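Local coordinates for protein M157 (Murid herpesvirus 1, PDB 2NYK) that serves as a viral ligand for Ly49 receptors of natural killer cells and has an MHC class I-like fold, at residues Thr219-Ser222 with Gln227-Thr230; Tyr73-Ile78 with Tyr151-Asn156; Asn13-Gln18 with Arg163-Val168; Val29-Val34 with Asn85-Ser90. The protein carries 1 engineered substitution. All blocks are in the same frame, centred on the assembly; numbering follows the deposited sequence.

Interaction 1 of 4, residues Thr219-Ser222 with Gln227-Thr230; sequences TDES and QILT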
loop_
_atom_site.group_PDB
_atom_site.type_symbol
_atom_site.label_atom_id
_atom_site.label_comp_id
_atom_site.label_asym_id
_atom_site.label_seq_id
_atom_site.Cartn_x
_atom_site.Cartn_y
_atom_site.Cartn_z
ATOM N N THR A 219 2.550 -0.921 -17.873
ATOM C CA THR A 219 2.821 -2.048 -16.987
ATOM C C THR A 219 3.090 -1.541 -15.559
ATOM O O THR A 219 3.812 -0.569 -15.354
ATOM C CB THR A 219 4.024 -2.880 -17.495
ATOM O OG1 THR A 219 3.742 -3.342 -18.827
ATOM C CG2 THR A 219 4.246 -4.094 -16.593
ATOM N N ASP A 220 2.474 -2.192 -14.589
ATOM C CA ASP A 220 2.612 -1.833 -13.194
ATOM C C ASP A 220 3.101 -3.085 -12.488
ATOM O O ASP A 220 2.326 -4.004 -12.238
ATOM C CB ASP A 220 1.251 -1.374 -12.646
ATOM C CG ASP A 220 1.312 -0.896 -11.196
ATOM O OD1 ASP A 220 2.071 -1.473 -10.383
ATOM O OD2 ASP A 220 0.555 0.048 -10.868
ATOM N N GLU A 221 4.401 -3.135 -12.214
ATOM C CA GLU A 221 4.991 -4.229 -11.450
ATOM C C GLU A 221 5.330 -3.719 -10.051
ATOM O O GLU A 221 5.890 -2.634 -9.888
ATOM C CB GLU A 221 6.256 -4.733 -12.140
ATOM C CG GLU A 221 6.008 -5.472 -13.447
ATOM C CD GLU A 221 7.260 -5.627 -14.292
ATOM O OE1 GLU A 221 7.287 -6.543 -15.148
ATOM O OE2 GLU A 221 8.210 -4.830 -14.110
ATOM N N SER A 222 4.983 -4.489 -9.036
ATOM C CA SER A 222 5.232 -4.051 -7.677
ATOM C C SER A 222 5.542 -5.232 -6.774
ATOM O O SER A 222 5.060 -6.350 -6.996
ATOM C CB SER A 222 4.042 -3.261 -7.129
ATOM O OG SER A 222 2.947 -4.108 -6.826
ATOM N N GLN A 227 8.077 -0.195 -6.732
ATOM C CA GLN A 227 7.106 -0.175 -7.815
ATOM C C GLN A 227 7.822 0.194 -9.078
ATOM O O GLN A 227 8.640 1.123 -9.092
ATOM C CB GLN A 227 6.042 0.862 -7.553
ATOM C CG GLN A 227 5.304 0.758 -6.232
ATOM C CD GLN A 227 4.277 1.843 -6.149
ATOM O OE1 GLN A 227 3.330 1.887 -6.948
ATOM N NE2 GLN A 227 4.493 2.779 -5.238
ATOM N N ILE A 228 7.523 -0.523 -10.151
ATOM C CA ILE A 228 8.111 -0.209 -11.429
ATOM C C ILE A 228 6.972 -0.057 -12.419
ATOM O O ILE A 228 6.276 -1.034 -12.761
ATOM C CB ILE A 228 9.148 -1.270 -11.880
ATOM C CG1 ILE A 228 10.258 -1.420 -10.812
ATOM C CG2 ILE A 228 9.705 -0.912 -13.273
ATOM C CD1 ILE A 228 11.310 -2.475 -11.131
ATOM N N LEU A 229 6.768 1.188 -12.854
ATOM C CA LEU A 229 5.714 1.493 -13.811
ATOM C C LEU A 229 6.319 1.876 -15.155
ATOM O O LEU A 229 7.137 2.803 -15.251
ATOM C CB LEU A 229 4.781 2.591 -13.276
ATOM C CG LEU A 229 3.638 2.185 -12.332
ATOM C CD1 LEU A 229 4.100 1.525 -10.996
ATOM C CD2 LEU A 229 2.792 3.427 -12.044
ATOM N N THR A 230 5.940 1.122 -16.185
ATOM C CA THR A 230 6.491 1.291 -17.526
ATOM C C THR A 230 5.363 1.686 -18.481
ATOM O O THR A 230 4.293 1.094 -18.453
ATOM C CB THR A 230 7.122 -0.029 -18.036
ATOM O OG1 THR A 230 8.103 -0.508 -17.104
ATOM C CG2 THR A 230 7.757 0.145 -19.423
HETATM O O HOH W 1 4.511 -1.181 -20.579
HETATM O O HOH W 2 6.886 -1.935 -15.174
#
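Thr-219 faces Thr-230, and Glu-221 faces Ile-228, as hydrogen-bonded pairs of an antiparallel beta hairpin whose segment axes run 4.7 Å apart at 169°. Each pair is closed by two backbone bonds: Thr-219 N reaches Thr-230 O at 2.7 Å, Ile-228 N reaches Glu-221 O at 2.7 Å, and the reciprocal bonds complete both rings. Asp-220 with Leu-229 and Ser-222 with Gln-227 are the non-hydrogen-bonded pairs, and the CA-H of Leu-229 adds a 3.2 Å contact to Thr-219 O. Strand 217-222 is the outer strand of the hairpin, in the C-terminal beta domain, probably immunoglobulin-like as in MHC class I relatives.

On one face Asp-220 and Leu-229 lie side by side and point the same way. The leucine brings CD1 to 3.7 Å from Asp-220 OD1, covering the carboxylate with a methyl group, while OD1 makes its salt bridge to Arg-45. Gln-227 OE1 bonds the same arginine, which lies between strands 35-41 and 46-51, so this face ties the hairpin to a loop of the platform.

The face of Glu-221, Ile-228 and the two threonines is partly hydrated. One water lies 2.6 Å from Ile-228 O, to which it can donate, and also bonds Thr-230 OG1. A second bridges the strands, 2.9 Å from Thr-219 OG1 and 3.1 Å from Thr-230 O.

Interaction 2 of 4, residues Tyr73-Ile78 with Tyr151-Asn156; sequences YVFLDI and YMIKSN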
loop_
_atom_site.group_PDB
_atom_site.type_symbol
_atom_site.label_atom_id
_atom_site.label_comp_id
_atom_site.label_asym_id
_atom_site.label_seq_id
_atom_site.Cartn_x
_atom_site.Cartn_y
_atom_site.Cartn_z
ATOM N N TYR A 73 -0.193 -9.291 12.913
ATOM C CA TYR A 73 -0.321 -10.669 12.445
ATOM C C TYR A 73 -1.548 -11.331 13.042
ATOM O O TYR A 73 -2.340 -11.960 12.339
ATOM C CB TYR A 73 0.922 -11.512 12.793
ATOM C CG TYR A 73 0.695 -12.977 12.442
ATOM C CD1 TYR A 73 1.116 -13.487 11.220
ATOM C CD2 TYR A 73 -0.007 -13.834 13.302
ATOM C CE1 TYR A 73 0.872 -14.819 10.867
ATOM C CE2 TYR A 73 -0.252 -15.166 12.955
ATOM C CZ TYR A 73 0.193 -15.645 11.733
ATOM O OH TYR A 73 -0.045 -16.956 11.357
ATOM N N VAL A 74 -1.687 -11.207 14.356
ATOM C CA VAL A 74 -2.801 -11.818 15.072
ATOM C C VAL A 74 -4.145 -11.230 14.623
ATOM O O VAL A 74 -5.103 -11.976 14.443
ATOM C CB VAL A 74 -2.609 -11.685 16.611
ATOM C CG1 VAL A 74 -3.876 -12.067 17.378
ATOM C CG2 VAL A 74 -1.418 -12.545 17.074
ATOM N N PHE A 75 -4.218 -9.907 14.437
ATOM C CA PHE A 75 -5.448 -9.279 13.940
ATOM C C PHE A 75 -5.895 -9.928 12.625
ATOM O O PHE A 75 -7.045 -10.326 12.469
ATOM C CB PHE A 75 -5.262 -7.766 13.745
ATOM C CG PHE A 75 -6.493 -7.089 13.242
ATOM C CD1 PHE A 75 -7.535 -6.784 14.114
ATOM C CD2 PHE A 75 -6.648 -6.812 11.886
ATOM C CE1 PHE A 75 -8.697 -6.220 13.657
ATOM C CE2 PHE A 75 -7.806 -6.190 11.428
ATOM C CZ PHE A 75 -8.822 -5.898 12.302
ATOM N N LEU A 76 -4.961 -10.068 11.695
ATOM C CA LEU A 76 -5.237 -10.642 10.379
ATOM C C LEU A 76 -5.596 -12.128 10.452
ATOM O O LEU A 76 -6.470 -12.599 9.720
ATOM C CB LEU A 76 -4.001 -10.464 9.499
ATOM C CG LEU A 76 -3.740 -9.006 9.106
ATOM C CD1 LEU A 76 -2.343 -8.836 8.541
ATOM C CD2 LEU A 76 -4.778 -8.538 8.112
ATOM N N ASP A 77 -4.901 -12.853 11.331
ATOM C CA ASP A 77 -5.155 -14.278 11.579
ATOM C C ASP A 77 -6.569 -14.495 12.101
ATOM O O ASP A 77 -7.286 -15.341 11.613
ATOM C CB ASP A 77 -4.120 -14.836 12.575
ATOM C CG ASP A 77 -4.151 -16.356 12.661
ATOM O OD1 ASP A 77 -3.892 -16.897 13.757
ATOM O OD2 ASP A 77 -4.441 -17.008 11.644
ATOM N N ILE A 78 -6.968 -13.699 13.081
ATOM C CA ILE A 78 -8.322 -13.736 13.612
ATOM C C ILE A 78 -9.388 -13.412 12.550
ATOM O O ILE A 78 -10.401 -14.105 12.466
ATOM C CB ILE A 78 -8.480 -12.795 14.821
ATOM C CG1 ILE A 78 -7.645 -13.309 16.013
ATOM C CG2 ILE A 78 -9.958 -12.645 15.179
ATOM C CD1 ILE A 78 -7.750 -12.443 17.270
ATOM N N TYR A 151 -11.880 -2.306 18.116
ATOM C CA TYR A 151 -11.501 -2.309 19.535
ATOM C C TYR A 151 -10.066 -2.835 19.735
ATOM O O TYR A 151 -9.269 -2.196 20.402
ATOM C CB TYR A 151 -12.518 -3.112 20.377
ATOM C CG TYR A 151 -11.976 -3.513 21.736
ATOM C CD1 TYR A 151 -11.932 -2.594 22.798
ATOM C CD2 TYR A 151 -11.473 -4.797 21.948
ATOM C CE1 TYR A 151 -11.416 -2.961 24.053
ATOM C CE2 TYR A 151 -10.947 -5.168 23.193
ATOM C CZ TYR A 151 -10.924 -4.250 24.236
ATOM O OH TYR A 151 -10.404 -4.643 25.457
ATOM N N MET A 152 -9.755 -3.982 19.132
ATOM C CA MET A 152 -8.425 -4.587 19.188
ATOM C C MET A 152 -7.340 -3.662 18.656
ATOM O O MET A 152 -6.268 -3.550 19.240
ATOM C CB MET A 152 -8.397 -5.926 18.448
ATOM C CG MET A 152 -6.996 -6.597 18.418
ATOM S SD MET A 152 -6.943 -8.333 17.872
ATOM C CE MET A 152 -6.935 -9.211 19.420
ATOM N N ILE A 153 -7.600 -3.025 17.519
ATOM C CA ILE A 153 -6.669 -2.044 16.982
ATOM C C ILE A 153 -6.515 -0.853 17.953
ATOM O O ILE A 153 -5.397 -0.463 18.304
ATOM C CB ILE A 153 -7.134 -1.586 15.573
ATOM C CG1 ILE A 153 -7.069 -2.776 14.592
ATOM C CG2 ILE A 153 -6.268 -0.406 15.086
ATOM C CD1 ILE A 153 -7.903 -2.558 13.383
ATOM N N LYS A 154 -7.647 -0.289 18.378
ATOM C CA LYS A 154 -7.678 0.820 19.322
ATOM C C LYS A 154 -6.858 0.507 20.577
ATOM O O LYS A 154 -6.036 1.318 21.014
ATOM C CB LYS A 154 -9.130 1.148 19.703
ATOM C CG LYS A 154 -9.269 2.207 20.811
ATOM C CD LYS A 154 -8.624 3.535 20.393
ATOM C CE LYS A 154 -8.513 4.503 21.583
ATOM N NZ LYS A 154 -9.853 5.071 21.935
ATOM N N SER A 155 -7.064 -0.684 21.133
ATOM C CA SER A 155 -6.383 -1.098 22.356
ATOM C C SER A 155 -4.870 -1.226 22.223
ATOM O O SER A 155 -4.176 -1.328 23.226
ATOM C CB SER A 155 -6.959 -2.417 22.841
ATOM O OG SER A 155 -8.363 -2.316 22.944
ATOM N N ASN A 156 -4.368 -1.225 20.990
ATOM C CA ASN A 156 -2.950 -1.452 20.747
ATOM C C ASN A 156 -2.318 -0.339 19.923
ATOM O O ASN A 156 -1.264 -0.524 19.336
ATOM C CB ASN A 156 -2.757 -2.817 20.073
ATOM C CG ASN A 156 -3.203 -3.962 20.963
ATOM O OD1 ASN A 156 -2.525 -4.295 21.930
ATOM N ND2 ASN A 156 -4.373 -4.535 20.671
#
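Phe-75, Met-152 and Ile-153 make most of the contact between helices 71-90 and 148-154, the two helical sides above the seven-stranded sheet of an MHC class I-like platform. The CA atoms of Phe-75 and Met-152 are 7.6 Å apart, close enough for direct side-chain packing, so at this level the helices are probably too near each other for a peptide groove.

Phe-75 supplies the flat surface. Its CG is anti to the backbone N (chi1 -180°), a torsion that places the ring between the helices, with Ile-153 over one face and Met-152 at the rim. Ile-153 CD1 sits 4.0 Å from the ring centroid and only 27° off the ring normal, which makes this a CH-pi contact. The same methyl is 3.6 Å from Phe-75 CZ, and CG1 extends the cover toward the CD1 side of the ring.

Met-152 approaches differently. It slides past the phenylalanine in the opposite direction and brings SD to 4.1 Å from Phe-75 CD1, near the ring plane, a Met-aromatic contact made at the edge. Around this trio the ring of Phe-75 also meets Tyr-101 edge-to-face, and Ile-153 touches Phe-25, Tyr-101, Cys-103 and Phe-105. Phe-75 and Ile-153 are buried and rest on strands 21-30 and 96-106.

One turn further along helix 71-90, at Ile-78, the contact is more exposed. The Met-152 thioether bends at its last torsion (chi3 -97°), and its CE and Ile-78 CD1 reach toward each other, tip to tip, meeting at 4.0 Å.

Interaction 3 of 4, residues Asn13-Gln18 with Arg163-Val168; sequences NMDDFQ and RWRSTV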
loop_
_atom_site.group_PDB
_atom_site.type_symbol
_atom_site.label_atom_id
_atom_site.label_comp_id
_atom_site.label_asym_id
_atom_site.label_seq_id
_atom_site.Cartn_x
_atom_site.Cartn_y
_atom_site.Cartn_z
ATOM N N ASN A 13 8.429 8.648 22.406
ATOM C CA ASN A 13 7.039 8.618 22.868
ATOM C C ASN A 13 6.215 9.779 22.315
ATOM O O ASN A 13 5.106 9.594 21.807
ATOM C CB ASN A 13 6.973 8.609 24.403
ATOM C CG ASN A 13 7.280 7.238 25.009
ATOM O OD1 ASN A 13 7.593 7.136 26.203
ATOM N ND2 ASN A 13 7.182 6.187 24.203
ATOM N N MET A 14 6.777 10.973 22.414
ATOM C CA MET A 14 6.120 12.158 21.915
ATOM C C MET A 14 5.941 12.114 20.412
ATOM O O MET A 14 4.906 12.535 19.914
ATOM C CB MET A 14 6.904 13.402 22.303
ATOM C CG MET A 14 6.861 13.674 23.787
ATOM S SD MET A 14 7.265 15.383 24.051
ATOM C CE MET A 14 6.627 15.589 25.753
ATOM N N ASP A 15 6.960 11.639 19.702
ATOM C CA ASP A 15 6.894 11.484 18.248
ATOM C C ASP A 15 5.910 10.397 17.803
ATOM O O ASP A 15 5.250 10.534 16.768
ATOM C CB ASP A 15 8.287 11.216 17.670
ATOM C CG ASP A 15 9.233 12.397 17.842
ATOM O OD1 ASP A 15 8.758 13.555 17.928
ATOM O OD2 ASP A 15 10.457 12.161 17.901
ATOM N N ASP A 16 5.792 9.333 18.594
ATOM C CA ASP A 16 4.818 8.272 18.295
ATOM C C ASP A 16 3.419 8.856 18.365
ATOM O O ASP A 16 2.569 8.590 17.515
ATOM C CB ASP A 16 4.951 7.105 19.281
ATOM C CG ASP A 16 6.176 6.249 19.020
ATOM O OD1 ASP A 16 6.893 6.476 18.019
ATOM O OD2 ASP A 16 6.421 5.335 19.832
ATOM N N PHE A 17 3.195 9.692 19.377
ATOM C CA PHE A 17 1.892 10.311 19.544
ATOM C C PHE A 17 1.608 11.280 18.403
ATOM O O PHE A 17 0.532 11.240 17.809
ATOM C CB PHE A 17 1.779 11.020 20.897
ATOM C CG PHE A 17 0.439 11.651 21.132
ATOM C CD1 PHE A 17 -0.610 10.904 21.650
ATOM C CD2 PHE A 17 0.203 12.978 20.778
ATOM C CE1 PHE A 17 -1.845 11.479 21.861
ATOM C CE2 PHE A 17 -1.042 13.563 20.986
ATOM C CZ PHE A 17 -2.062 12.814 21.521
ATOM N N GLN A 18 2.566 12.148 18.099
ATOM C CA GLN A 18 2.300 13.257 17.184
ATOM C C GLN A 18 2.145 12.860 15.708
ATOM O O GLN A 18 1.405 13.510 14.970
ATOM C CB GLN A 18 3.358 14.351 17.317
ATOM C CG GLN A 18 2.849 15.728 16.871
ATOM C CD GLN A 18 1.621 16.207 17.673
ATOM O OE1 GLN A 18 1.521 15.996 18.890
ATOM N NE2 GLN A 18 0.681 16.840 16.977
ATOM N N ARG A 163 5.899 0.818 16.533
ATOM C CA ARG A 163 6.474 -0.156 15.595
ATOM C C ARG A 163 6.613 0.370 14.165
ATOM O O ARG A 163 7.597 0.049 13.478
ATOM C CB ARG A 163 5.622 -1.431 15.575
ATOM C CG ARG A 163 5.859 -2.334 16.726
ATOM C CD ARG A 163 4.721 -3.372 16.921
ATOM N NE ARG A 163 4.517 -4.236 15.762
ATOM C CZ ARG A 163 5.470 -4.966 15.190
ATOM N NH1 ARG A 163 6.714 -4.938 15.658
ATOM N NH2 ARG A 163 5.183 -5.727 14.141
ATOM N N TRP A 164 5.650 1.179 13.723
ATOM C CA TRP A 164 5.565 1.587 12.311
ATOM C C TRP A 164 5.964 3.010 11.958
ATOM O O TRP A 164 6.236 3.292 10.793
ATOM C CB TRP A 164 4.152 1.321 11.774
ATOM C CG TRP A 164 3.917 -0.166 11.621
ATOM C CD1 TRP A 164 3.464 -1.045 12.575
ATOM C CD2 TRP A 164 4.130 -0.926 10.438
ATOM N NE1 TRP A 164 3.390 -2.312 12.047
ATOM C CE2 TRP A 164 3.805 -2.261 10.734
ATOM C CE3 TRP A 164 4.566 -0.601 9.144
ATOM C CZ2 TRP A 164 3.895 -3.280 9.774
ATOM C CZ3 TRP A 164 4.679 -1.610 8.210
ATOM C CH2 TRP A 164 4.345 -2.929 8.527
ATOM N N ARG A 165 5.980 3.912 12.934
ATOM C CA ARG A 165 6.246 5.314 12.644
ATOM C C ARG A 165 7.461 5.540 11.734
ATOM O O ARG A 165 7.348 6.190 10.721
ATOM C CB ARG A 165 6.410 6.133 13.926
ATOM C CG ARG A 165 6.889 7.527 13.631
ATOM C CD ARG A 165 6.749 8.454 14.830
ATOM N NE ARG A 165 7.594 8.078 15.960
ATOM C CZ ARG A 165 8.906 8.315 16.051
ATOM N NH1 ARG A 165 9.552 8.915 15.062
ATOM N NH2 ARG A 165 9.570 7.965 17.153
ATOM N N SER A 166 8.618 5.017 12.127
ATOM C CA SER A 166 9.841 5.196 11.355
ATOM C C SER A 166 9.684 4.677 9.914
ATOM O O SER A 166 10.116 5.322 8.977
ATOM C CB SER A 166 10.999 4.482 12.057
ATOM O OG SER A 166 12.167 4.514 11.255
ATOM N N THR A 167 9.064 3.512 9.757
ATOM C CA THR A 167 8.807 2.928 8.431
ATOM C C THR A 167 7.965 3.863 7.579
ATOM O O THR A 167 8.299 4.134 6.442
ATOM C CB THR A 167 8.117 1.547 8.562
ATOM O OG1 THR A 167 8.995 0.674 9.268
ATOM C CG2 THR A 167 7.804 0.947 7.171
ATOM N N VAL A 168 6.902 4.410 8.154
ATOM C CA VAL A 168 5.986 5.257 7.405
ATOM C C VAL A 168 6.608 6.604 7.006
ATOM O O VAL A 168 6.344 7.116 5.930
ATOM C CB VAL A 168 4.697 5.500 8.208
ATOM C CG1 VAL A 168 3.797 6.481 7.469
ATOM C CG2 VAL A 168 3.968 4.182 8.442
HETATM O O HOH W 3 11.673 9.928 17.342
#
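The guanidinium of Arg-165 has Asp-15 CB centred over one face, 3.4 Å above its plane, and the carboxylate of Asp-16 at its edge. The two planes stand 48° apart where Arg-165 and Asp-16 cross at about a right angle. Asp-16 OD1 takes the main bond on its anti lone pair, from NE at 2.7 Å and 160°, close to the guanidinium plane. NH2 of Arg-165 adds a weak second bond to this oxygen, so one carboxylate oxygen receives two N-H groups of the salt bridge. The other oxygen, OD2, is bonded to Asn-162 ND2, which fixes the turn of the carboxylate from the far helix.

Anti torsions at chi1 and chi2 carry Arg-165 CD out to Asp-15 O, 3.2 Å away, and a bend at chi3 (65°) then turns the guanidinium under Asp-15 CB and brings NE to Asp-16 OD1. A water links the second acid, donating to Asp-15 OD2 at 2.6 Å and accepting from Arg-165 NH2 at 2.9 Å. Gln-169 OE1 holds NH1, so every nitrogen of the group has a partner. The arrangement is an interhelical salt bridge, with a separate water-mediated link to the neighbouring acid, joining the N-terminal helix 9-18 to helix 157-173 of the MHC class I-like platform.

Interaction 4 of 4, residues Val29-Val34 with Asn85-Ser90; sequences VTRGGV and NLLTQS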
loop_
_atom_site.group_PDB
_atom_site.type_symbol
_atom_site.label_atom_id
_atom_site.label_comp_id
_atom_site.label_asym_id
_atom_site.label_seq_id
_atom_site.Cartn_x
_atom_site.Cartn_y
_atom_site.Cartn_z
ATOM N N VAL A 29 -10.553 -14.444 1.640
ATOM C CA VAL A 29 -10.687 -15.894 1.701
ATOM C C VAL A 29 -11.572 -16.349 0.524
ATOM O O VAL A 29 -12.630 -15.775 0.281
ATOM C CB VAL A 29 -11.292 -16.329 3.058
ATOM C CG1 VAL A 29 -11.757 -17.761 3.012
ATOM C CG2 VAL A 29 -10.277 -16.148 4.186
ATOM N N THR A 30 -11.118 -17.354 -0.219
ATOM C CA THR A 30 -11.884 -17.872 -1.364
ATOM C C THR A 30 -12.165 -19.355 -1.167
ATOM O O THR A 30 -11.352 -20.059 -0.571
ATOM C CB THR A 30 -11.145 -17.660 -2.724
ATOM O OG1 THR A 30 -10.713 -16.302 -2.846
ATOM C CG2 THR A 30 -12.051 -17.993 -3.917
ATOM N N ARG A 31 -13.328 -19.811 -1.643
ATOM C CA ARG A 31 -13.633 -21.255 -1.738
ATOM C C ARG A 31 -12.643 -21.927 -2.684
ATOM O O ARG A 31 -12.541 -21.548 -3.865
ATOM C CB ARG A 31 -15.064 -21.482 -2.246
ATOM C CG ARG A 31 -16.150 -21.065 -1.273
ATOM C CD ARG A 31 -16.714 -22.264 -0.484
ATOM N NE ARG A 31 -17.723 -21.829 0.487
ATOM C CZ ARG A 31 -18.822 -21.135 0.177
ATOM N NH1 ARG A 31 -19.060 -20.779 -1.083
ATOM N NH2 ARG A 31 -19.675 -20.783 1.128
ATOM N N GLY A 32 -11.905 -22.913 -2.154
ATOM C CA GLY A 32 -10.824 -23.527 -2.922
ATOM C C GLY A 32 -9.465 -23.263 -2.294
ATOM O O GLY A 32 -8.426 -23.533 -2.905
ATOM N N GLY A 33 -9.487 -22.721 -1.076
ATOM C CA GLY A 33 -8.290 -22.570 -0.258
ATOM C C GLY A 33 -7.360 -21.399 -0.532
ATOM O O GLY A 33 -6.319 -21.289 0.111
ATOM N N VAL A 34 -7.710 -20.536 -1.487
ATOM C CA VAL A 34 -6.873 -19.377 -1.803
ATOM C C VAL A 34 -7.204 -18.208 -0.868
ATOM O O VAL A 34 -8.298 -17.643 -0.929
ATOM C CB VAL A 34 -6.992 -18.949 -3.291
ATOM C CG1 VAL A 34 -6.178 -17.693 -3.564
ATOM C CG2 VAL A 34 -6.529 -20.071 -4.205
ATOM N N ASN A 85 -15.027 -19.181 8.778
ATOM C CA ASN A 85 -16.252 -19.566 9.468
ATOM C C ASN A 85 -17.500 -19.091 8.754
ATOM O O ASN A 85 -18.449 -19.853 8.612
ATOM C CB ASN A 85 -16.261 -19.047 10.906
ATOM C CG ASN A 85 -15.569 -19.988 11.866
ATOM O OD1 ASN A 85 -14.452 -20.468 11.597
ATOM N ND2 ASN A 85 -16.226 -20.255 13.002
ATOM N N LEU A 86 -17.490 -17.838 8.306
ATOM C CA LEU A 86 -18.621 -17.264 7.590
ATOM C C LEU A 86 -18.939 -18.019 6.304
ATOM O O LEU A 86 -20.108 -18.248 5.989
ATOM C CB LEU A 86 -18.382 -15.782 7.287
ATOM C CG LEU A 86 -18.501 -14.817 8.478
ATOM C CD1 LEU A 86 -17.855 -13.461 8.124
ATOM C CD2 LEU A 86 -19.976 -14.668 8.928
ATOM N N LEU A 87 -17.895 -18.398 5.567
ATOM C CA LEU A 87 -18.062 -19.178 4.346
ATOM C C LEU A 87 -18.660 -20.546 4.665
ATOM O O LEU A 87 -19.751 -20.877 4.172
ATOM C CB LEU A 87 -16.739 -19.322 3.586
ATOM C CG LEU A 87 -16.220 -18.126 2.778
ATOM C CD1 LEU A 87 -14.990 -18.540 2.012
ATOM C CD2 LEU A 87 -17.265 -17.596 1.811
ATOM N N THR A 88 -17.952 -21.311 5.511
ATOM C CA THR A 88 -18.381 -22.650 5.942
ATOM C C THR A 88 -19.772 -22.649 6.588
ATOM O O THR A 88 -20.615 -23.489 6.254
ATOM C CB THR A 88 -17.345 -23.291 6.907
ATOM O OG1 THR A 88 -16.041 -23.241 6.308
ATOM C CG2 THR A 88 -17.700 -24.744 7.210
ATOM N N GLN A 89 -20.010 -21.696 7.489
ATOM C CA GLN A 89 -21.274 -21.616 8.214
ATOM C C GLN A 89 -22.460 -21.217 7.335
ATOM O O GLN A 89 -23.403 -22.007 7.202
ATOM C CB GLN A 89 -21.158 -20.686 9.426
ATOM N N SER A 90 -22.417 -20.014 6.732
ATOM C CA SER A 90 -23.641 -19.482 6.092
ATOM C C SER A 90 -23.428 -18.422 5.010
ATOM O O SER A 90 -24.043 -17.346 5.068
ATOM C CB SER A 90 -24.599 -18.917 7.169
ATOM O OG SER A 90 -24.084 -17.685 7.690
#
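Val-29 and Arg-31 meet Leu-87 where strand 21-30 runs out into a type II beta turn, Thr-30 to Gly-33, beside the last turns of helix 71-90, with the CA atoms of Arg-31 and Leu-87 7.8 Å apart. The turn heads the beta hairpin formed by strands 21-30 and 35-41 of the MHC class I-like platform. A weak Gly-33 N to Thr-30 O bond spans the turn, and Thr-30 N to Val-34 O at 2.9 Å joins the two arms of the hairpin just beyond it.

Leu-87 carries the largest share of the buried surface, pointing its CB toward the strand and dividing its two methyls between two neighbours. CD1 goes to Val-29 CG1 at 3.5 Å, tighter than usual van der Waals contact, as the two side chains slide past each other in opposite directions. Ile-97 of strand 96-106 touches both residues and completes this small apolar cluster.

CD2 takes the other direction, lying 4.0 Å above the plane of the Arg-31 guanidinium and offset toward its rim. Arg-31 bends at chi2 (-99°) and extends from there across the leucine to the helix backbone. NH2 donates hydrogen bonds to Leu-87 O and, just past the segment, to Leu-91 O, so the arginine spans carbonyls at the C-terminal end of the helix, where the helix dipole would probably favour a positive charge. Leu-87 O lies in the guanidinium plane, 3.0 Å from Arg-31 NH2 at 154°, but the donor stands above the carbonyl plane, with a C=O...N angle of 111°.

Overall arrangement
From the N terminus, interaction 3 opens first, on helix 9-18, and closes only at helix 157-173, enclosing most of the platform within one long loop. Interactions 4 and 2 both fall within that loop and cross each other, their segments alternating as 29-34, 73-78, 85-90 and 151-156. They share helix 71-90, gripped near its start by helix 148-154 and near its end by the turn after strand 21-30, with the two contact centres about 21 Å apart. Interaction 1 follows in series as a short hairpin, its centre about 31 Å from that of interaction 2, on the opposite side of the molecule's centre. Three contacts lie within the platform; the fourth belongs to the C-terminal beta domain.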